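Local coordinates for protein soluble lytic murein transglycosylase (Pseudomonas aeruginosa, PDB 5OHU) that cleaves the glycan strands of bacterial peptidoglycan as a soluble lytic transglycosylase, with both exolytic and endolytic turnover of the polymer, at residues D68-R73 against N79-R84; E83-E88 against G96-R101; T308-R313 against Q335-T340; A328-L333 against S341-W346. One frame throughout, in Å; residues are numbered along the deposited sequence.

Contact 1 of 4, residues D68-R73 against N79-R84. With PO4 (phosphate ion), chain C.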
# COMPACT_ATOMS: atom_id res chain seq x y z
N ASP A 68 -17.34 20.76 -16.79
CA ASP A 68 -16.32 21.42 -17.61
C ASP A 68 -16.69 22.87 -17.87
O ASP A 68 -15.84 23.77 -17.77
CB ASP A 68 -16.13 20.67 -18.93
CG ASP A 68 -15.70 19.23 -18.73
OD1 ASP A 68 -14.96 18.94 -17.76
OD2 ASP A 68 -16.12 18.38 -19.54
N GLU A 69 -17.95 23.12 -18.20
CA GLU A 69 -18.37 24.48 -18.53
C GLU A 69 -18.23 25.40 -17.32
O GLU A 69 -17.71 26.52 -17.44
CB GLU A 69 -19.80 24.45 -19.04
CG GLU A 69 -20.17 25.61 -19.93
CD GLU A 69 -20.61 26.83 -19.16
OE1 GLU A 69 -20.97 26.67 -17.97
OE2 GLU A 69 -20.60 27.94 -19.73
N LEU A 70 -18.65 24.94 -16.15
CA LEU A 70 -18.51 25.77 -14.96
C LEU A 70 -17.05 26.02 -14.63
O LEU A 70 -16.67 27.14 -14.24
CB LEU A 70 -19.22 25.10 -13.78
CG LEU A 70 -19.27 25.93 -12.49
CD1 LEU A 70 -20.00 27.24 -12.77
CD2 LEU A 70 -19.93 25.15 -11.36
N THR A 71 -16.20 25.00 -14.79
CA THR A 71 -14.79 25.15 -14.44
C THR A 71 -14.13 26.20 -15.32
O THR A 71 -13.34 27.03 -14.85
CB THR A 71 -14.10 23.79 -14.54
OG1 THR A 71 -14.64 22.94 -13.53
CG2 THR A 71 -12.58 23.91 -14.33
N HIS A 72 -14.49 26.22 -16.61
CA HIS A 72 -13.88 27.16 -17.53
C HIS A 72 -14.16 28.61 -17.14
O HIS A 72 -13.27 29.46 -17.23
CB HIS A 72 -14.35 26.91 -18.96
CG HIS A 72 -13.78 27.88 -19.94
ND1 HIS A 72 -12.42 28.02 -20.14
CD2 HIS A 72 -14.37 28.79 -20.75
CE1 HIS A 72 -12.20 28.96 -21.04
NE2 HIS A 72 -13.37 29.44 -21.43
N ARG A 73 -15.38 28.93 -16.71
CA ARG A 73 -15.72 30.30 -16.35
C ARG A 73 -15.85 30.48 -14.85
O ARG A 73 -16.59 31.35 -14.37
CB ARG A 73 -17.00 30.76 -17.06
CG ARG A 73 -18.17 29.87 -16.87
CD ARG A 73 -19.40 30.52 -17.49
NE ARG A 73 -20.55 29.64 -17.34
CZ ARG A 73 -21.30 29.58 -16.24
NH1 ARG A 73 -21.03 30.38 -15.21
NH2 ARG A 73 -22.32 28.74 -16.18
N ASN A 79 -21.50 32.85 -6.58
CA ASN A 79 -21.56 31.90 -5.46
C ASN A 79 -22.79 31.01 -5.58
O ASN A 79 -22.72 29.81 -5.31
CB ASN A 79 -21.63 32.64 -4.12
CG ASN A 79 -20.31 33.26 -3.71
OD1 ASN A 79 -19.36 33.34 -4.49
ND2 ASN A 79 -20.26 33.71 -2.46
N GLU A 80 -23.91 31.60 -5.98
CA GLU A 80 -25.17 30.87 -6.09
C GLU A 80 -25.04 29.68 -7.04
O GLU A 80 -25.45 28.56 -6.72
CB GLU A 80 -26.28 31.81 -6.56
CG GLU A 80 -26.69 32.87 -5.52
CD GLU A 80 -25.66 34.02 -5.38
OE1 GLU A 80 -24.76 34.16 -6.25
OE2 GLU A 80 -25.77 34.79 -4.40
N GLU A 81 -24.46 29.92 -8.23
CA GLU A 81 -24.36 28.84 -9.20
C GLU A 81 -23.41 27.76 -8.72
O GLU A 81 -23.72 26.57 -8.82
CB GLU A 81 -23.91 29.38 -10.56
CG GLU A 81 -24.02 28.35 -11.65
CD GLU A 81 -23.55 28.85 -13.01
OE1 GLU A 81 -23.15 30.03 -13.11
OE2 GLU A 81 -23.56 28.04 -13.96
N VAL A 82 -22.24 28.14 -8.21
CA VAL A 82 -21.26 27.14 -7.76
C VAL A 82 -21.83 26.34 -6.61
O VAL A 82 -21.77 25.11 -6.60
CB VAL A 82 -19.93 27.80 -7.37
CG1 VAL A 82 -18.94 26.73 -6.90
CG2 VAL A 82 -19.36 28.59 -8.52
N GLU A 83 -22.38 27.03 -5.60
CA GLU A 83 -22.96 26.34 -4.46
C GLU A 83 -24.02 25.35 -4.92
O GLU A 83 -24.06 24.20 -4.48
CB GLU A 83 -23.56 27.35 -3.49
CG GLU A 83 -22.52 28.08 -2.67
CD GLU A 83 -23.11 29.24 -1.91
OE1 GLU A 83 -24.33 29.49 -2.07
OE2 GLU A 83 -22.36 29.91 -1.16
N ARG A 84 -24.85 25.79 -5.87
CA ARG A 84 -25.86 24.92 -6.44
C ARG A 84 -25.23 23.69 -7.09
O ARG A 84 -25.72 22.57 -6.92
CB ARG A 84 -26.70 25.70 -7.44
CG ARG A 84 -27.66 24.85 -8.23
CD ARG A 84 -28.48 25.74 -9.14
NE ARG A 84 -29.44 24.95 -9.87
CZ ARG A 84 -29.23 24.47 -11.09
NH1 ARG A 84 -28.08 24.74 -11.67
NH2 ARG A 84 -30.16 23.73 -11.71
P PO4 C . -32.35 22.84 -9.15
O1 PO4 C . -31.60 22.35 -10.36
O2 PO4 C . -31.39 23.54 -8.23
O3 PO4 C . -32.99 21.67 -8.44
O4 PO4 C . -33.37 23.84 -9.60

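Contact 2 of 4, residues E83-E88 against G96-R101. With PO4 (phosphate ion), chain C.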
# COMPACT_ATOMS: atom_id res chain seq x y z
N GLU A 83 -22.38 27.03 -5.60
CA GLU A 83 -22.96 26.34 -4.46
C GLU A 83 -24.02 25.35 -4.92
O GLU A 83 -24.06 24.20 -4.48
CB GLU A 83 -23.56 27.35 -3.49
CG GLU A 83 -22.52 28.08 -2.67
CD GLU A 83 -23.11 29.24 -1.91
OE1 GLU A 83 -24.33 29.49 -2.07
OE2 GLU A 83 -22.36 29.91 -1.16
N ARG A 84 -24.85 25.79 -5.87
CA ARG A 84 -25.86 24.92 -6.44
C ARG A 84 -25.23 23.69 -7.09
O ARG A 84 -25.72 22.57 -6.92
CB ARG A 84 -26.70 25.70 -7.44
CG ARG A 84 -27.66 24.85 -8.23
CD ARG A 84 -28.48 25.74 -9.14
NE ARG A 84 -29.44 24.95 -9.87
CZ ARG A 84 -29.23 24.47 -11.09
NH1 ARG A 84 -28.08 24.74 -11.67
NH2 ARG A 84 -30.16 23.73 -11.71
N PHE A 85 -24.14 23.87 -7.84
CA PHE A 85 -23.52 22.72 -8.46
C PHE A 85 -22.93 21.76 -7.43
O PHE A 85 -23.06 20.54 -7.55
CB PHE A 85 -22.44 23.17 -9.44
CG PHE A 85 -21.91 22.06 -10.29
CD1 PHE A 85 -20.84 21.29 -9.87
CD2 PHE A 85 -22.52 21.76 -11.49
CE1 PHE A 85 -20.35 20.25 -10.66
CE2 PHE A 85 -22.05 20.74 -12.29
CZ PHE A 85 -20.96 19.98 -11.87
N LEU A 86 -22.25 22.30 -6.41
CA LEU A 86 -21.71 21.43 -5.37
C LEU A 86 -22.82 20.81 -4.54
O LEU A 86 -22.66 19.70 -4.02
CB LEU A 86 -20.75 22.21 -4.49
CG LEU A 86 -19.54 22.81 -5.21
CD1 LEU A 86 -18.92 23.85 -4.31
CD2 LEU A 86 -18.53 21.73 -5.56
N THR A 87 -23.94 21.52 -4.40
CA THR A 87 -25.08 21.00 -3.66
C THR A 87 -25.67 19.77 -4.33
O THR A 87 -26.01 18.80 -3.65
CB THR A 87 -26.15 22.09 -3.53
OG1 THR A 87 -25.68 23.08 -2.62
CG2 THR A 87 -27.50 21.52 -3.06
N GLU A 88 -25.79 19.79 -5.65
CA GLU A 88 -26.53 18.76 -6.37
C GLU A 88 -25.64 17.74 -7.06
O GLU A 88 -26.14 16.71 -7.53
CB GLU A 88 -27.45 19.42 -7.38
CG GLU A 88 -28.07 20.66 -6.77
CD GLU A 88 -29.19 21.29 -7.58
OE1 GLU A 88 -30.06 21.89 -6.93
OE2 GLU A 88 -29.20 21.18 -8.83
N GLY A 96 -13.80 17.41 -5.95
CA GLY A 96 -12.80 18.04 -5.09
C GLY A 96 -11.91 19.03 -5.81
O GLY A 96 -11.48 20.03 -5.22
N TRP A 97 -11.59 18.78 -7.08
CA TRP A 97 -10.80 19.74 -7.84
C TRP A 97 -11.57 21.04 -8.02
O TRP A 97 -10.99 22.13 -7.91
CB TRP A 97 -10.39 19.16 -9.20
CG TRP A 97 -9.53 17.96 -9.05
CD1 TRP A 97 -9.87 16.67 -9.31
CD2 TRP A 97 -8.19 17.93 -8.54
NE1 TRP A 97 -8.82 15.83 -9.02
CE2 TRP A 97 -7.78 16.58 -8.54
CE3 TRP A 97 -7.29 18.91 -8.09
CZ2 TRP A 97 -6.51 16.18 -8.11
CZ3 TRP A 97 -6.03 18.51 -7.67
CH2 TRP A 97 -5.65 17.16 -7.68
N LEU A 98 -12.87 20.94 -8.27
CA LEU A 98 -13.69 22.14 -8.35
C LEU A 98 -13.69 22.89 -7.03
O LEU A 98 -13.65 24.13 -7.01
CB LEU A 98 -15.11 21.78 -8.78
CG LEU A 98 -16.17 22.90 -8.74
CD1 LEU A 98 -15.72 24.12 -9.53
CD2 LEU A 98 -17.53 22.41 -9.22
N LYS A 99 -13.74 22.18 -5.90
CA LYS A 99 -13.77 22.89 -4.62
C LYS A 99 -12.43 23.55 -4.34
O LYS A 99 -12.38 24.67 -3.84
CB LYS A 99 -14.14 21.95 -3.48
CG LYS A 99 -15.53 21.34 -3.59
CD LYS A 99 -15.92 20.59 -2.29
CE LYS A 99 -16.10 21.57 -1.11
NZ LYS A 99 -16.71 20.93 0.12
N LEU A 100 -11.34 22.85 -4.67
CA LEU A 100 -10.01 23.44 -4.51
C LEU A 100 -9.91 24.76 -5.25
O LEU A 100 -9.53 25.79 -4.67
CB LEU A 100 -8.95 22.46 -5.01
CG LEU A 100 -7.53 23.00 -5.07
CD1 LEU A 100 -7.04 23.33 -3.69
CD2 LEU A 100 -6.61 21.98 -5.77
N ARG A 101 -10.27 24.76 -6.53
CA ARG A 101 -10.17 25.95 -7.36
C ARG A 101 -11.08 27.07 -6.86
O ARG A 101 -10.67 28.23 -6.76
CB ARG A 101 -10.53 25.60 -8.79
CG ARG A 101 -9.37 25.08 -9.54
CD ARG A 101 -9.82 24.20 -10.64
NE ARG A 101 -8.66 23.50 -11.17
CZ ARG A 101 -8.72 22.54 -12.08
NH1 ARG A 101 -9.90 22.16 -12.53
NH2 ARG A 101 -7.60 21.97 -12.49
P PO4 C . -32.35 22.84 -9.15
O1 PO4 C . -31.60 22.35 -10.36
O2 PO4 C . -31.39 23.54 -8.23
O3 PO4 C . -32.99 21.67 -8.44
O4 PO4 C . -33.37 23.84 -9.60

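Contact 3 of 4, residues T308-R313 against Q335-T340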
# COMPACT_ATOMS: atom_id res chain seq x y z
N THR A 308 5.42 -4.06 15.24
CA THR A 308 6.46 -4.47 14.31
C THR A 308 7.63 -5.11 15.04
O THR A 308 8.18 -6.12 14.58
CB THR A 308 6.94 -3.27 13.48
OG1 THR A 308 5.80 -2.68 12.84
CG2 THR A 308 7.94 -3.74 12.39
N VAL A 309 8.00 -4.57 16.20
CA VAL A 309 9.11 -5.15 16.96
C VAL A 309 8.70 -6.47 17.59
O VAL A 309 9.52 -7.39 17.70
CB VAL A 309 9.63 -4.16 18.03
CG1 VAL A 309 10.69 -4.82 18.91
CG2 VAL A 309 10.18 -2.89 17.37
N THR A 310 7.45 -6.58 18.02
CA THR A 310 7.00 -7.83 18.62
C THR A 310 7.02 -8.96 17.61
O THR A 310 7.46 -10.07 17.93
CB THR A 310 5.58 -7.66 19.17
OG1 THR A 310 5.57 -6.57 20.09
CG2 THR A 310 5.14 -8.91 19.88
N GLU A 311 6.55 -8.69 16.40
CA GLU A 311 6.49 -9.72 15.37
C GLU A 311 7.89 -10.12 14.92
O GLU A 311 8.14 -11.30 14.65
CB GLU A 311 5.66 -9.22 14.18
CG GLU A 311 4.18 -9.05 14.45
CD GLU A 311 3.33 -8.96 13.18
OE1 GLU A 311 3.59 -8.06 12.35
OE2 GLU A 311 2.39 -9.78 13.01
N TRP A 312 8.82 -9.17 14.83
CA TRP A 312 10.15 -9.53 14.36
C TRP A 312 10.96 -10.17 15.46
O TRP A 312 11.82 -11.01 15.19
CB TRP A 312 10.85 -8.32 13.75
CG TRP A 312 10.56 -8.38 12.33
CD1 TRP A 312 9.59 -7.69 11.65
CD2 TRP A 312 11.15 -9.28 11.39
NE1 TRP A 312 9.57 -8.09 10.33
CE2 TRP A 312 10.51 -9.07 10.15
CE3 TRP A 312 12.16 -10.24 11.48
CZ2 TRP A 312 10.87 -9.75 9.00
CZ3 TRP A 312 12.51 -10.95 10.33
CH2 TRP A 312 11.88 -10.69 9.11
N ARG A 313 10.67 -9.83 16.71
CA ARG A 313 11.22 -10.59 17.83
C ARG A 313 10.78 -12.04 17.77
O ARG A 313 11.58 -12.97 17.94
CB ARG A 313 10.79 -9.94 19.15
CG ARG A 313 11.69 -10.27 20.31
CD ARG A 313 11.07 -9.98 21.68
NE ARG A 313 10.74 -8.58 21.86
CZ ARG A 313 10.28 -8.06 22.99
NH1 ARG A 313 10.01 -6.77 23.06
NH2 ARG A 313 10.11 -8.83 24.06
N GLN A 335 -3.87 -7.90 22.15
CA GLN A 335 -5.08 -8.48 21.58
C GLN A 335 -5.09 -8.44 20.05
O GLN A 335 -5.46 -9.41 19.40
CB GLN A 335 -6.30 -7.76 22.14
CG GLN A 335 -7.62 -8.02 21.42
CD GLN A 335 -8.13 -9.44 21.60
OE1 GLN A 335 -7.66 -10.18 22.46
NE2 GLN A 335 -9.11 -9.82 20.79
N ASP A 336 -4.73 -7.30 19.47
CA ASP A 336 -4.77 -7.18 18.01
C ASP A 336 -3.81 -8.14 17.32
O ASP A 336 -4.08 -8.56 16.20
CB ASP A 336 -4.49 -5.73 17.60
CG ASP A 336 -3.14 -5.23 18.10
OD1 ASP A 336 -2.65 -5.77 19.11
OD2 ASP A 336 -2.59 -4.29 17.50
N LEU A 337 -2.68 -8.50 17.95
CA LEU A 337 -1.81 -9.49 17.33
C LEU A 337 -2.28 -10.91 17.64
O LEU A 337 -2.26 -11.78 16.77
CB LEU A 337 -0.36 -9.31 17.79
CG LEU A 337 0.44 -8.15 17.21
CD1 LEU A 337 1.87 -8.32 17.64
CD2 LEU A 337 0.39 -8.09 15.70
N ALA A 338 -2.71 -11.14 18.88
CA ALA A 338 -3.20 -12.46 19.28
C ALA A 338 -4.40 -12.90 18.44
O ALA A 338 -4.61 -14.10 18.25
CB ALA A 338 -3.56 -12.45 20.76
N ALA A 339 -5.22 -11.96 17.96
CA ALA A 339 -6.42 -12.32 17.22
C ALA A 339 -6.12 -12.77 15.79
O ALA A 339 -6.99 -13.38 15.16
CB ALA A 339 -7.41 -11.16 17.16
N THR A 340 -4.94 -12.49 15.26
CA THR A 340 -4.69 -12.80 13.86
C THR A 340 -4.48 -14.30 13.64
O THR A 340 -3.99 -15.02 14.51
CB THR A 340 -3.47 -12.06 13.36
OG1 THR A 340 -2.32 -12.60 14.01
CG2 THR A 340 -3.62 -10.56 13.67

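Contact 4 of 4, residues A328-L333 against S341-W346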
# COMPACT_ATOMS: atom_id res chain seq x y z
N ALA A 328 6.31 -18.84 24.28
CA ALA A 328 6.00 -18.00 25.44
C ALA A 328 5.68 -16.59 25.00
O ALA A 328 4.81 -15.92 25.58
CB ALA A 328 7.16 -17.99 26.43
N LEU A 329 6.34 -16.12 23.96
CA LEU A 329 6.01 -14.80 23.48
C LEU A 329 4.62 -14.77 22.84
O LEU A 329 3.88 -13.79 23.02
CB LEU A 329 7.09 -14.33 22.52
CG LEU A 329 7.00 -12.88 22.05
CD1 LEU A 329 6.91 -11.90 23.21
CD2 LEU A 329 8.25 -12.61 21.27
N THR A 330 4.20 -15.83 22.12
CA THR A 330 2.86 -15.75 21.53
C THR A 330 1.79 -15.67 22.61
O THR A 330 0.72 -15.12 22.36
CB THR A 330 2.53 -16.93 20.60
OG1 THR A 330 2.51 -18.16 21.34
CG2 THR A 330 3.56 -17.05 19.45
N ARG A 331 2.08 -16.16 23.82
CA ARG A 331 1.13 -16.10 24.93
C ARG A 331 0.95 -14.70 25.51
O ARG A 331 -0.03 -14.45 26.21
CB ARG A 331 1.57 -17.05 26.05
CG ARG A 331 1.68 -18.49 25.61
CD ARG A 331 0.34 -19.21 25.68
NE ARG A 331 -0.28 -19.10 27.00
CZ ARG A 331 0.13 -19.75 28.08
NH1 ARG A 331 1.17 -20.57 28.02
NH2 ARG A 331 -0.50 -19.58 29.23
N LYS A 332 1.87 -13.78 25.25
CA LYS A 332 1.83 -12.45 25.84
C LYS A 332 1.43 -11.37 24.85
O LYS A 332 1.48 -10.18 25.18
CB LYS A 332 3.20 -12.10 26.44
CG LYS A 332 3.75 -13.06 27.49
CD LYS A 332 5.21 -12.72 27.83
CE LYS A 332 5.75 -13.55 29.00
NZ LYS A 332 6.78 -14.57 28.62
N LEU A 333 1.07 -11.73 23.61
CA LEU A 333 0.83 -10.74 22.56
C LEU A 333 -0.36 -9.83 22.91
O LEU A 333 -1.30 -10.25 23.58
CB LEU A 333 0.54 -11.43 21.24
CG LEU A 333 1.65 -12.33 20.71
CD1 LEU A 333 1.18 -13.09 19.48
CD2 LEU A 333 2.83 -11.45 20.37
N SER A 341 -4.84 -14.75 12.45
CA SER A 341 -4.58 -16.13 12.09
C SER A 341 -3.08 -16.44 12.11
O SER A 341 -2.69 -17.56 12.42
CB SER A 341 -5.15 -16.42 10.71
OG SER A 341 -4.73 -15.43 9.79
N ARG A 342 -2.24 -15.44 11.80
CA ARG A 342 -0.80 -15.62 11.84
C ARG A 342 -0.32 -16.08 13.22
O ARG A 342 0.35 -17.11 13.35
CB ARG A 342 -0.11 -14.31 11.45
CG ARG A 342 1.40 -14.36 11.65
CD ARG A 342 2.06 -13.05 11.34
NE ARG A 342 1.86 -12.70 9.93
CZ ARG A 342 1.43 -11.51 9.54
NH1 ARG A 342 1.14 -10.59 10.46
NH2 ARG A 342 1.28 -11.25 8.25
N TRP A 343 -0.64 -15.33 14.26
CA TRP A 343 -0.06 -15.69 15.54
C TRP A 343 -0.84 -16.78 16.25
O TRP A 343 -0.27 -17.47 17.11
CB TRP A 343 0.11 -14.46 16.43
CG TRP A 343 1.06 -13.54 15.75
CD1 TRP A 343 0.81 -12.29 15.22
CD2 TRP A 343 2.41 -13.86 15.40
NE1 TRP A 343 1.93 -11.82 14.59
CE2 TRP A 343 2.93 -12.75 14.69
CE3 TRP A 343 3.24 -14.96 15.63
CZ2 TRP A 343 4.23 -12.72 14.22
CZ3 TRP A 343 4.52 -14.93 15.15
CH2 TRP A 343 5.01 -13.82 14.45
N ARG A 344 -2.11 -17.00 15.88
CA ARG A 344 -2.76 -18.23 16.32
C ARG A 344 -2.06 -19.44 15.71
O ARG A 344 -1.82 -20.44 16.39
CB ARG A 344 -4.25 -18.22 15.94
CG ARG A 344 -5.11 -17.32 16.83
CD ARG A 344 -6.59 -17.47 16.54
NE ARG A 344 -6.95 -16.62 15.40
CZ ARG A 344 -7.87 -16.90 14.48
NH1 ARG A 344 -8.56 -18.03 14.56
NH2 ARG A 344 -8.09 -16.03 13.50
N TYR A 345 -1.69 -19.34 14.43
CA TYR A 345 -0.95 -20.44 13.83
C TYR A 345 0.39 -20.64 14.53
O TYR A 345 0.75 -21.76 14.88
CB TYR A 345 -0.73 -20.22 12.33
CG TYR A 345 0.18 -21.30 11.78
CD1 TYR A 345 -0.31 -22.60 11.56
CD2 TYR A 345 1.54 -21.04 11.53
CE1 TYR A 345 0.52 -23.61 11.10
CE2 TYR A 345 2.38 -22.04 11.06
CZ TYR A 345 1.85 -23.33 10.84
OH TYR A 345 2.68 -24.32 10.38
N TRP A 346 1.16 -19.56 14.70
CA TRP A 346 2.51 -19.76 15.23
C TRP A 346 2.50 -20.14 16.71
O TRP A 346 3.41 -20.86 17.15
CB TRP A 346 3.37 -18.53 14.95
CG TRP A 346 3.86 -18.56 13.51
CD1 TRP A 346 3.49 -17.72 12.50
CD2 TRP A 346 4.74 -19.54 12.92
NE1 TRP A 346 4.11 -18.09 11.32
CE2 TRP A 346 4.87 -19.20 11.55
CE3 TRP A 346 5.42 -20.66 13.41
CZ2 TRP A 346 5.67 -19.96 10.67
CZ3 TRP A 346 6.23 -21.40 12.54
CH2 TRP A 346 6.35 -21.05 11.19

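Contact 1 of 4, residues D68-R73 against N79-R84
Arg73 and Glu81 meet through a two-pronged salt bridge. The outer edge of the guanidinium is presented end-on, NH1 donating to Glu81 OE1 at 3.0 Å (N-H...O 163°) and NH2 to Glu81 OE2 at 2.6 Å. The side chains cross at about a right angle. Both acceptor oxygens stay near the guanidinium plane, but the carboxylate is turned 32° against it: OE2 is approached on its syn lone pair, whereas NH1 reaches OE1 from somewhat out of the carboxylate plane. Glu81 arrives here with its chain fully extended.

A second acid holds the remaining edge. With chi1 at 54°, CG of Arg73 sits between the backbone N and the carbonyl carbon, and the straight chain beyond it carries the guanidinium between Glu81 and Glu69, whose OE2 accepts from Arg73 NE at 2.9 Å; OE1 of Glu69 adds only weak bonds. Glu69 OE1 and Glu81 OE2 lie 5.0 Å apart, so the arginine probably offsets the repulsion between the two acids while they fix its rotation.

Van der Waals contacts run alongside. Leu70 slides past Glu81 in the opposite direction, CD1 lying 3.8 Å from Glu81 OE2, and its other methyl, CD2, makes an apolar approach to Val82 CG2 at 4.5 Å. Ala77 in the connecting loop touches both Leu70 and Val82. Arg84, which takes no part in this network, donates through NE to O2 of a phosphate ion, probably from the crystallisation liquor, at 2.9 Å.

A three-residue salt-bridge network thus joins the end of helix 62-72 to the start of helix 79-88, consecutive helices of an all-helical arm consistent with the superhelix of Slt70-like enzymes.

Contact 2 of 4, residues E83-E88 against G96-R101
Phe85 and Leu86 face Leu98 and Lys99 across an antiparallel pair of consecutive helices, a helical hairpin consistent with the superhelix of Slt70-like enzymes. The two short segments run at 152° to each other with their axes 11.3 Å apart, a wide spacing that is bridged by side chains alone, with no hydrogen bond between them.

Leu98 is the shared partner. Its CG lies anti to the backbone N (chi1 172°), which carries the branched end toward helix 79-88, where the CD2 methyl meets two residues. It stands 3.6 Å from Phe85 CD1 and 3.8 Å from Phe85 CE1, reaching the ring obliquely, and it lies 3.9 Å from Leu86 CD2. The same Leu86 methyl also packs 3.6 Å from Lys99 CG, so the aliphatic start of the lysine serves as apolar surface. Farther out the lysine chain bends, and NZ donates to the backbone O of Tyr118.

The other side of helix 79-88 is polar. Thr87 OG1 donates to Glu83 O at 2.7 Å from above the carbonyl plane, doubling the helical bond that this oxygen already accepts from Thr87 N. Glu88 also lies close to the phosphate: its OE1 is 2.5 Å from phosphate O2, a separation at which one acid group probably holds a proton. The ion pair between Glu88 and Arg84 is itself long, with Glu88 OE2 above one face of the guanidinium.

Helix 62-72 closes the apolar side, Ala66 and Leu70 resting on Phe85 and Tyr67 on Leu98. His89 meets the Phe85 ring edge-to-face, and Trp102, farther along helix 95-108, touches Leu86.

Contact 3 of 4, residues T308-R313 against Q335-T340
Leu337 points its branched end at Thr310 and Glu311, neighbours on helix 307-319, and its two methyls are placed differently. CD1 lies 4.0 Å from Thr310 CG2 and equally far from Glu311 CG, at the junction of the two side chains. CD2 reaches farther along the glutamate, 3.8 Å from OE2. Both residues are crossed at a slant. Thr310 can offer its methyl because CG2 lies anti to the backbone N, which leaves OG1 beside that N and bonded to the backbone O of Asp306.

On the other segment, Thr340 folds back on the short turn of helix that carries Leu337. Its OG1 donates to Leu337 O at 2.9 Å, in the carbonyl plane with a C=O...O angle of 151°, and its N donates to the same oxygen. Thr340 is also the N-cap of helix 341-354, where OG1 pairs with Trp343 N.

The contact itself is thus purely van der Waals, yet its leucine lies against a carboxylate. Glu311 OE2 is engaged by Arg342 NH1 in a salt bridge and has a second partner in Trp343, which would favour the charged form of the acid beside this apolar neighbour.

Contact 4 of 4, residues A328-L333 against S341-W346
Trp343 carries the packing between the start of helix 341-354 and the type I beta turn from Thr330 to Leu333, which follows on helix 323-330, within the largely helical Slt70-like fold. Both end residues of the turn lean on the tryptophan.

Followed outward, the side chain begins at CB, which lies 3.5 Å from Leu333 CD1. The next atom, CG, is 3.8 Å from that same methyl; the leucine and tryptophan side chains cross at about a right angle. A chi1 of -63° sets CG anti to the carbonyl carbon and puts the root of the ring beside Leu333 CD1. On the six-membered ring, CE3 comes within 4.4 Å of Thr330 CG2, a looser and oblique approach. One face of the indole carries CD of the preceding residue, Arg342, 3.3 Å above the plane near the rim. At the pyrrole corner NE1 has Glu311 of helix 307-319 as its polar partner, and Thr314 of that helix also touches the tryptophan side chain. The buried N-H is therefore satisfied, which helps fix the rotation of the indole.

Thr330 divides its two branches. OG1 is bonded to Tyr327 O and Gln347 NE2, while CG2 reaches past Trp343 to the backbone of Trp346, 4.3 Å from its carbonyl C. Trp346 NE1 bonds Glu600 OE1, and Tyr345 OH bonds Asp596 OD2, so that this helix is tied to helix 595-600. Between these two aromatic residues, Tyr345 CE2 sits 3.7 Å above the centre of the Trp346 ring.

The four contacts form two pairs on opposite sides of the chain's centre. Contacts 1 and 2, centres about 8 Å apart, share helix 79-88 and the phosphate ion; Leu70 CD2 lies 3.7 Å from Phe85 CB, so the apolar parts of the two contacts touch. Contacts 3 and 4, centres about 7 Å apart, interlock along the chain, their segments alternating: Glu311 OE2 lies 2.6 Å from Trp343 NE1 and 3.0 Å from Arg342 NH1, and Thr310 CG2 packs 3.5 Å from Leu333 CD2. Between the pairs, centres are 44 to 57 Å apart. Contact 4 is the one whose surroundings include helix 595-600, through Tyr345 and Trp346.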